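PDB 1Y9I: low temperature requirement C protein from Listeria monocytogenes, which probably acts as a phosphatidylglycerophosphatase, a lipid phosphatase, and binds calcium and magnesium side by side in a binuclear metal site. Local coordinates for residues R15-E20 against G68-V73; G93-D98 against H140-D145. All coordinates share one frame; numbering follows the deposited sequence.

Contact 1 (R15-E20 against G68-V73)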
ATOM      1  N   ARG A  15       2.032 -22.661   9.454  1.00 26.70           N
ATOM      2  CA  ARG A  15       3.265 -23.406   9.232  1.00 28.31           C
ATOM      3  C   ARG A  15       3.038 -24.777   8.594  1.00 28.81           C
ATOM      4  O   ARG A  15       3.700 -25.130   7.619  1.00 27.76           O
ATOM      5  CB  ARG A  15       4.019 -23.570  10.553  1.00 28.21           C
ATOM      6  CG  ARG A  15       4.590 -22.274  11.123  1.00 29.85           C
ATOM      7  CD  ARG A  15       5.192 -22.516  12.500  1.00 30.01           C
ATOM      8  NE  ARG A  15       5.857 -21.339  13.059  1.00 30.81           N
ATOM      9  CZ  ARG A  15       7.048 -20.894  12.667  1.00 30.07           C
ATOM     10  NH1 ARG A  15       7.715 -21.526  11.711  1.00 29.09           N
ATOM     11  NH2 ARG A  15       7.574 -19.816  13.237  1.00 30.43           N
ATOM     12  N   SER A  16       2.101 -25.547   9.139  1.00 30.22           N
ATOM     13  CA  SER A  16       1.821 -26.878   8.612  1.00 31.02           C
ATOM     14  C   SER A  16       1.220 -26.853   7.212  1.00 30.94           C
ATOM     15  O   SER A  16       1.478 -27.750   6.407  1.00 29.11           O
ATOM     16  CB  SER A  16       0.893 -27.649   9.562  1.00 32.19           C
ATOM     17  OG  SER A  16      -0.363 -27.010   9.694  1.00 34.48           O
ATOM     18  N   TRP A  17       0.425 -25.830   6.911  1.00 30.54           N
ATOM     19  CA  TRP A  17      -0.186 -25.750   5.593  1.00 30.77           C
ATOM     20  C   TRP A  17       0.867 -25.442   4.535  1.00 28.97           C
ATOM     21  O   TRP A  17       0.817 -25.980   3.432  1.00 27.37           O
ATOM     22  CB  TRP A  17      -1.297 -24.695   5.558  1.00 33.87           C
ATOM     23  CG  TRP A  17      -2.459 -25.109   4.689  1.00 36.76           C
ATOM     24  CD1 TRP A  17      -2.553 -26.244   3.933  1.00 37.98           C
ATOM     25  CD2 TRP A  17      -3.693 -24.405   4.504  1.00 38.48           C
ATOM     26  NE1 TRP A  17      -3.764 -26.295   3.293  1.00 37.46           N
ATOM     27  CE2 TRP A  17      -4.487 -25.177   3.624  1.00 39.00           C
ATOM     28  CE3 TRP A  17      -4.209 -23.197   4.995  1.00 38.43           C
ATOM     29  CZ2 TRP A  17      -5.769 -24.784   3.223  1.00 39.09           C
ATOM     30  CZ3 TRP A  17      -5.485 -22.803   4.598  1.00 39.94           C
ATOM     31  CH2 TRP A  17      -6.250 -23.598   3.719  1.00 39.64           C
ATOM     32  N   LEU A  18       1.814 -24.569   4.868  1.00 27.08           N
ATOM     33  CA  LEU A  18       2.886 -24.241   3.935  1.00 27.51           C
ATOM     34  C   LEU A  18       3.619 -25.538   3.587  1.00 27.61           C
ATOM     35  O   LEU A  18       3.826 -25.857   2.412  1.00 26.32           O
ATOM     36  CB  LEU A  18       3.874 -23.252   4.567  1.00 28.07           C
ATOM     37  CG  LEU A  18       3.561 -21.757   4.488  1.00 28.98           C
ATOM     38  CD1 LEU A  18       4.523 -20.977   5.375  1.00 27.84           C
ATOM     39  CD2 LEU A  18       3.673 -21.290   3.042  1.00 28.83           C
ATOM     40  N   ILE A  19       4.002 -26.278   4.624  1.00 27.45           N
ATOM     41  CA  ILE A  19       4.715 -27.543   4.460  1.00 30.98           C
ATOM     42  C   ILE A  19       3.881 -28.530   3.652  1.00 31.59           C
ATOM     43  O   ILE A  19       4.396 -29.211   2.766  1.00 33.25           O
ATOM     44  CB  ILE A  19       5.069 -28.155   5.837  1.00 31.15           C
ATOM     45  CG1 ILE A  19       6.089 -27.255   6.542  1.00 31.18           C
ATOM     46  CG2 ILE A  19       5.616 -29.578   5.662  1.00 32.63           C
ATOM     47  CD1 ILE A  19       6.411 -27.656   7.963  1.00 32.67           C
ATOM     48  N   GLU A  20       2.590 -28.594   3.956  1.00 32.34           N
ATOM     49  CA  GLU A  20       1.679 -29.479   3.246  1.00 32.51           C
ATOM     50  C   GLU A  20       1.620 -29.122   1.760  1.00 31.56           C
ATOM     51  O   GLU A  20       1.415 -29.992   0.909  1.00 30.83           O
ATOM     52  CB  GLU A  20       0.281 -29.391   3.871  1.00 35.27           C
ATOM     53  CG  GLU A  20      -0.818 -30.066   3.070  1.00 39.87           C
ATOM     54  CD  GLU A  20      -2.138 -30.115   3.819  1.00 41.08           C
ATOM     55  OE1 GLU A  20      -3.174 -30.399   3.182  1.00 43.82           O
ATOM     56  OE2 GLU A  20      -2.141 -29.879   5.046  1.00 42.95           O
ATOM     57  N   GLY A  68      -4.568 -16.933   1.540  1.00 15.81           N
ATOM     58  CA  GLY A  68      -4.085 -17.235   0.203  1.00 17.83           C
ATOM     59  C   GLY A  68      -4.098 -18.710  -0.167  1.00 18.63           C
ATOM     60  O   GLY A  68      -4.603 -19.081  -1.233  1.00 18.31           O
ATOM     61  N   ILE A  69      -3.534 -19.555   0.693  1.00 18.54           N
ATOM     62  CA  ILE A  69      -3.500 -20.990   0.417  1.00 18.89           C
ATOM     63  C   ILE A  69      -4.922 -21.542   0.328  1.00 19.16           C
ATOM     64  O   ILE A  69      -5.213 -22.400  -0.506  1.00 20.13           O
ATOM     65  CB  ILE A  69      -2.733 -21.760   1.510  1.00 18.56           C
ATOM     66  CG1 ILE A  69      -1.258 -21.337   1.511  1.00 19.52           C
ATOM     67  CG2 ILE A  69      -2.835 -23.264   1.252  1.00 19.92           C
ATOM     68  CD1 ILE A  69      -0.404 -22.058   2.548  1.00 19.22           C
ATOM     69  N   GLN A  70      -5.808 -21.032   1.177  1.00 19.99           N
ATOM     70  CA  GLN A  70      -7.201 -21.472   1.177  1.00 20.57           C
ATOM     71  C   GLN A  70      -7.820 -21.286  -0.203  1.00 20.77           C
ATOM     72  O   GLN A  70      -8.538 -22.161  -0.696  1.00 18.69           O
ATOM     73  CB  GLN A  70      -8.013 -20.679   2.202  1.00 22.87           C
ATOM     74  CG  GLN A  70      -9.503 -21.015   2.222  1.00 22.02           C
ATOM     75  CD  GLN A  70      -9.776 -22.462   2.603  1.00 25.09           C
ATOM     76  OE1 GLN A  70      -9.647 -23.377   1.782  1.00 28.24           O
ATOM     77  NE2 GLN A  70     -10.146 -22.677   3.856  1.00 21.09           N
ATOM     78  N   LEU A  71      -7.547 -20.140  -0.822  1.00 21.30           N
ATOM     79  CA  LEU A  71      -8.074 -19.849  -2.146  1.00 19.88           C
ATOM     80  C   LEU A  71      -7.471 -20.765  -3.211  1.00 21.22           C
ATOM     81  O   LEU A  71      -8.188 -21.237  -4.098  1.00 24.65           O
ATOM     82  CB  LEU A  71      -7.845 -18.368  -2.498  1.00 19.80           C
ATOM     83  CG  LEU A  71      -8.737 -17.374  -1.734  1.00 19.69           C
ATOM     84  CD1 LEU A  71      -8.266 -15.927  -1.978  1.00 16.26           C
ATOM     85  CD2 LEU A  71     -10.186 -17.544  -2.181  1.00 21.01           C
ATOM     86  N   ASP A  72      -6.165 -21.021  -3.133  1.00 20.57           N
ATOM     87  CA  ASP A  72      -5.516 -21.917  -4.097  1.00 20.88           C
ATOM     88  C   ASP A  72      -6.153 -23.303  -4.063  1.00 22.48           C
ATOM     89  O   ASP A  72      -6.459 -23.896  -5.105  1.00 22.11           O
ATOM     90  CB  ASP A  72      -4.031 -22.101  -3.769  1.00 22.10           C
ATOM     91  CG  ASP A  72      -3.202 -20.886  -4.086  1.00 20.87           C
ATOM     92  OD1 ASP A  72      -3.689 -20.012  -4.830  1.00 24.64           O
ATOM     93  OD2 ASP A  72      -2.049 -20.822  -3.598  1.00 25.43           O
ATOM     94  N   VAL A  73      -6.307 -23.818  -2.847  1.00 23.22           N
ATOM     95  CA  VAL A  73      -6.875 -25.140  -2.603  1.00 25.56           C
ATOM     96  C   VAL A  73      -8.305 -25.240  -3.118  1.00 26.57           C
ATOM     97  O   VAL A  73      -8.685 -26.240  -3.727  1.00 28.86           O
ATOM     98  CB  VAL A  73      -6.825 -25.473  -1.093  1.00 26.24           C
ATOM     99  CG1 VAL A  73      -7.542 -26.790  -0.807  1.00 28.02           C
ATOM    100  CG2 VAL A  73      -5.372 -25.560  -0.636  1.00 27.31           C
TER

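Contact 2 (G93-D98 against H140-D145). With MG (magnesium ion), chain F; CA (calcium ion), chain E.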
ATOM      1  N   GLY A  93      -3.105 -13.235 -15.814  1.00 24.09           N
ATOM      2  CA  GLY A  93      -2.165 -12.137 -15.673  1.00 24.78           C
ATOM      3  C   GLY A  93      -2.737 -10.833 -15.149  1.00 23.25           C
ATOM      4  O   GLY A  93      -2.033 -10.071 -14.482  1.00 24.06           O
ATOM      5  N   LEU A  94      -4.005 -10.557 -15.437  1.00 21.76           N
ATOM      6  CA  LEU A  94      -4.597  -9.310 -14.972  1.00 21.38           C
ATOM      7  C   LEU A  94      -5.276  -9.402 -13.603  1.00 20.52           C
ATOM      8  O   LEU A  94      -5.884  -8.437 -13.140  1.00 21.32           O
ATOM      9  CB  LEU A  94      -5.565  -8.764 -16.026  1.00 22.71           C
ATOM     10  CG  LEU A  94      -4.902  -8.480 -17.383  1.00 22.99           C
ATOM     11  CD1 LEU A  94      -5.907  -7.834 -18.323  1.00 24.28           C
ATOM     12  CD2 LEU A  94      -3.696  -7.556 -17.194  1.00 23.79           C
ATOM     13  N   TYR A  95      -5.167 -10.558 -12.960  1.00 18.14           N
ATOM     14  CA  TYR A  95      -5.736 -10.743 -11.626  1.00 17.80           C
ATOM     15  C   TYR A  95      -4.594 -10.416 -10.660  1.00 17.78           C
ATOM     16  O   TYR A  95      -3.574 -11.118 -10.618  1.00 16.71           O
ATOM     17  CB  TYR A  95      -6.181 -12.190 -11.433  1.00 16.70           C
ATOM     18  CG  TYR A  95      -6.772 -12.488 -10.071  1.00 17.19           C
ATOM     19  CD1 TYR A  95      -8.071 -12.090  -9.741  1.00 16.25           C
ATOM     20  CD2 TYR A  95      -6.040 -13.201  -9.118  1.00 16.86           C
ATOM     21  CE1 TYR A  95      -8.626 -12.401  -8.487  1.00 16.12           C
ATOM     22  CE2 TYR A  95      -6.585 -13.517  -7.872  1.00 15.94           C
ATOM     23  CZ  TYR A  95      -7.875 -13.119  -7.561  1.00 16.85           C
ATOM     24  OH  TYR A  95      -8.402 -13.459  -6.323  1.00 14.96           O
ATOM     25  N   GLY A  96      -4.759  -9.353  -9.886  1.00 17.14           N
ATOM     26  CA  GLY A  96      -3.692  -8.968  -8.977  1.00 17.57           C
ATOM     27  C   GLY A  96      -3.996  -9.063  -7.498  1.00 18.21           C
ATOM     28  O   GLY A  96      -3.289  -8.461  -6.690  1.00 17.19           O
ATOM     29  N   VAL A  97      -5.029  -9.813  -7.124  1.00 16.36           N
ATOM     30  CA  VAL A  97      -5.369  -9.927  -5.719  1.00 15.99           C
ATOM     31  C   VAL A  97      -4.299 -10.731  -4.977  1.00 14.35           C
ATOM     32  O   VAL A  97      -4.038 -10.473  -3.801  1.00 16.53           O
ATOM     33  CB  VAL A  97      -6.779 -10.566  -5.518  1.00 16.70           C
ATOM     34  CG1 VAL A  97      -7.105 -10.667  -4.035  1.00 18.84           C
ATOM     35  CG2 VAL A  97      -7.833  -9.706  -6.210  1.00 18.73           C
ATOM     36  N   ASP A  98      -3.661 -11.683  -5.663  1.00 14.14           N
ATOM     37  CA  ASP A  98      -2.612 -12.476  -5.029  1.00 15.46           C
ATOM     38  C   ASP A  98      -1.397 -11.602  -4.697  1.00 16.69           C
ATOM     39  O   ASP A  98      -0.762 -11.787  -3.659  1.00 17.98           O
ATOM     40  CB  ASP A  98      -2.202 -13.691  -5.899  1.00 16.80           C
ATOM     41  CG  ASP A  98      -1.987 -13.351  -7.369  1.00 19.36           C
ATOM     42  OD1 ASP A  98      -2.852 -12.691  -7.980  1.00 16.72           O
ATOM     43  OD2 ASP A  98      -0.948 -13.777  -7.927  1.00 20.49           O
ATOM     44  N   HIS A 140      -1.124 -22.584  -7.531  1.00 22.04           N
ATOM     45  CA  HIS A 140      -0.277 -21.888  -6.565  1.00 22.33           C
ATOM     46  C   HIS A 140      -0.310 -20.390  -6.838  1.00 21.39           C
ATOM     47  O   HIS A 140       0.662 -19.674  -6.591  1.00 22.23           O
ATOM     48  CB  HIS A 140       1.164 -22.400  -6.666  1.00 23.53           C
ATOM     49  CG  HIS A 140       1.327 -23.833  -6.260  1.00 26.18           C
ATOM     50  ND1 HIS A 140       1.166 -24.262  -4.960  1.00 27.60           N
ATOM     51  CD2 HIS A 140       1.638 -24.935  -6.985  1.00 27.21           C
ATOM     52  CE1 HIS A 140       1.371 -25.567  -4.901  1.00 28.93           C
ATOM     53  NE2 HIS A 140       1.659 -25.998  -6.115  1.00 28.31           N
ATOM     54  N   THR A 141      -1.443 -19.931  -7.352  1.00 20.17           N
ATOM     55  CA  THR A 141      -1.653 -18.535  -7.683  1.00 18.08           C
ATOM     56  C   THR A 141      -1.335 -17.609  -6.506  1.00 17.90           C
ATOM     57  O   THR A 141      -0.700 -16.567  -6.678  1.00 17.20           O
ATOM     58  CB  THR A 141      -3.102 -18.329  -8.143  1.00 21.11           C
ATOM     59  OG1 THR A 141      -3.321 -19.107  -9.330  1.00 22.78           O
ATOM     60  CG2 THR A 141      -3.380 -16.861  -8.435  1.00 17.43           C
ATOM     61  N   PHE A 142      -1.771 -17.988  -5.313  1.00 17.64           N
ATOM     62  CA  PHE A 142      -1.510 -17.172  -4.128  1.00 17.58           C
ATOM     63  C   PHE A 142      -0.220 -17.562  -3.418  1.00 17.73           C
ATOM     64  O   PHE A 142       0.497 -16.704  -2.897  1.00 18.74           O
ATOM     65  CB  PHE A 142      -2.671 -17.286  -3.149  1.00 18.57           C
ATOM     66  CG  PHE A 142      -3.860 -16.487  -3.547  1.00 19.60           C
ATOM     67  CD1 PHE A 142      -4.009 -15.177  -3.102  1.00 20.74           C
ATOM     68  CD2 PHE A 142      -4.814 -17.019  -4.413  1.00 20.35           C
ATOM     69  CE1 PHE A 142      -5.089 -14.404  -3.518  1.00 19.96           C
ATOM     70  CE2 PHE A 142      -5.899 -16.251  -4.836  1.00 19.47           C
ATOM     71  CZ  PHE A 142      -6.034 -14.943  -4.386  1.00 19.71           C
ATOM     72  N   LEU A 143       0.080 -18.853  -3.399  1.00 19.22           N
ATOM     73  CA  LEU A 143       1.275 -19.324  -2.717  1.00 18.69           C
ATOM     74  C   LEU A 143       2.593 -18.814  -3.295  1.00 19.33           C
ATOM     75  O   LEU A 143       3.540 -18.570  -2.533  1.00 18.61           O
ATOM     76  CB  LEU A 143       1.291 -20.854  -2.665  1.00 19.35           C
ATOM     77  CG  LEU A 143       2.467 -21.448  -1.876  1.00 21.58           C
ATOM     78  CD1 LEU A 143       2.500 -20.862  -0.472  1.00 21.72           C
ATOM     79  CD2 LEU A 143       2.333 -22.962  -1.814  1.00 20.82           C
ATOM     80  N   ASP A 144       2.687 -18.659  -4.616  1.00 18.65           N
ATOM     81  CA  ASP A 144       3.948 -18.162  -5.165  1.00 20.60           C
ATOM     82  C   ASP A 144       4.271 -16.765  -4.631  1.00 20.06           C
ATOM     83  O   ASP A 144       5.419 -16.493  -4.263  1.00 19.05           O
ATOM     84  CB  ASP A 144       3.970 -18.178  -6.707  1.00 24.05           C
ATOM     85  CG  ASP A 144       2.742 -17.556  -7.341  1.00 26.81           C
ATOM     86  OD1 ASP A 144       2.061 -16.734  -6.695  1.00 29.97           O
ATOM     87  OD2 ASP A 144       2.471 -17.886  -8.517  1.00 31.48           O
ATOM     88  N   ASP A 145       3.264 -15.893  -4.569  1.00 20.18           N
ATOM     89  CA  ASP A 145       3.450 -14.534  -4.048  1.00 21.02           C
ATOM     90  C   ASP A 145       3.775 -14.586  -2.561  1.00 19.30           C
ATOM     91  O   ASP A 145       4.620 -13.836  -2.069  1.00 20.89           O
ATOM     92  CB  ASP A 145       2.175 -13.704  -4.216  1.00 21.52           C
ATOM     93  CG  ASP A 145       1.742 -13.580  -5.649  1.00 27.22           C
ATOM     94  OD1 ASP A 145       2.383 -12.822  -6.402  1.00 26.91           O
ATOM     95  OD2 ASP A 145       0.755 -14.247  -6.019  1.00 30.17           O
TER
HETATM   96 MG    MG F 601       0.379 -15.305  -7.848  1.00 25.06          MG
HETATM   97 CA    CA E 501      -1.594 -12.303 -10.033  1.00 18.13          CA
HETATM   98  O   HOH W   1      -0.936 -11.173 -12.132  1.00 22.66           O
HETATM   99  O   HOH W   2      -0.682 -14.291  -2.118  1.00 21.15           O
HETATM  100  O   HOH W   3       0.610 -16.449  -9.444  1.00 28.45           O
HETATM  101  O   HOH W   4       0.213 -13.840 -10.866  1.00 22.45           O
HETATM  102  O   HOH W   5      -2.836 -14.076 -11.056  1.00 19.22           O
HETATM  103  O   HOH W   6       1.878 -14.019  -8.494  1.00 25.28           O

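Contact 1 (R15-E20 against G68-V73)
The indole of Trp17 lies against helix 59-76 with one face on Ile69. The touching atom is the branch methyl: Ile69 CG2 stands 3.6 Å from the centroid of the five-membered ring and 15° off the ring normal, a CH-pi contact over the face. Its closest ring atom is Trp17 CE2, 3.5 Å from CG2. The benzo end of the indole reaches past Ile69 to the next residue, where Trp17 CH2 comes to 3.4 Å from Gln70 CA and also touches Gln70 CB. One turn further on, Val73 CG2 approaches Trp17 CZ2 at 4.0 Å. Two apolar methyls and a piece of helix backbone therefore receive this one ring system.

The other arm of Ile69 runs back toward helix 9-20. Its CD1 meets Trp17 CB and the methyl CD2 of Leu18, the latter at 4.2 Å, the two side chains crossing at about a right angle. With chi1 at -65°, CG2 is anti to the backbone N and lies over the indole; CG1 is anti to the carbonyl carbon, and the extended second torsion (chi2 -179°) carries CD1 on to Leu18.

The axes of segments 15-20 and 68-73 approach to 11.2 Å, a wide spacing bridged largely by the tryptophan. Beyond the first shell, Lys13 makes a cation-pi contact with Trp17, and Leu18 also packs on Leu56 of helix 45-56. Val81 of a second subunit rests on both Trp17 and Gln70, so the contact borders a subunit interface.

Between the two segments the adhesion is apolar, with the indole as its main surface; dispersion and the CH-pi contact hold the N-terminal helix to helix 59-76.

Contact 2 (G93-D98 against H140-D145)
Asp98 reaches from the start of helix 97-106 toward Phe142 and the 140-145 segment. Its CB sits over a face of the Phe142 ring, 3.9 Å from the centroid and 22° off the normal, a CH-pi contact. A chi1 of 46° sets CG between the backbone N and the carbonyl carbon. The carboxylate grips calcium with both oxygens, OD1 at 2.4 Å and OD2 at 2.6 Å, and OD2 also bridges to magnesium at 2.0 Å.

At the magnesium, OD2 of Asp98 is joined by Thr141 O, Asp144 OD1, Asp145 OD2 and waters 3 and 6, six oxygens in all. Asp98 OD2 and Asp145 OD2 come within 2.6 Å of each other because both bind the ion, their carboxylate planes 65° apart. Calcium also takes Tyr95 O, three waters and Glu99.

Away from the ions, the Tyr95 and Phe142 rings meet at about a right angle, with Phe142 CZ at the tyrosine edge, 3.4 Å from Tyr95 OH. That hydroxyl hydrogen-bonds to Thr67 of a second subunit. Water 2 donates to both Asp98 O and Phe142 O, tying the two backbones together.

Without the cations, such closely gathered carboxylates would be expected to repel; the shared Asp98 oxygen makes the two ions one binuclear centre, consistent with a metal-dependent phosphatase.

In the fold
From the N terminus, helix 9-20 comes first, and contact 1 closes a mostly helical loop of 47 residues when helix 59-76 returns to it. The chain then passes through helix 84-89 before contact 2 opens at 93-98 and closes, 41 residues later, at 140-145. The two loops follow in series, neither nesting nor crossing. They meet in space through Asp72 of helix 59-76, whose OD1 and OD2 probably accept hydrogen bonds from the backbone N of Phe142 and Leu143. That helix thus links the N-terminal helix to the metal-binding 140-145 segment, which leads into helix 143-160, and both contacts also touch the second subunit of the tetramer.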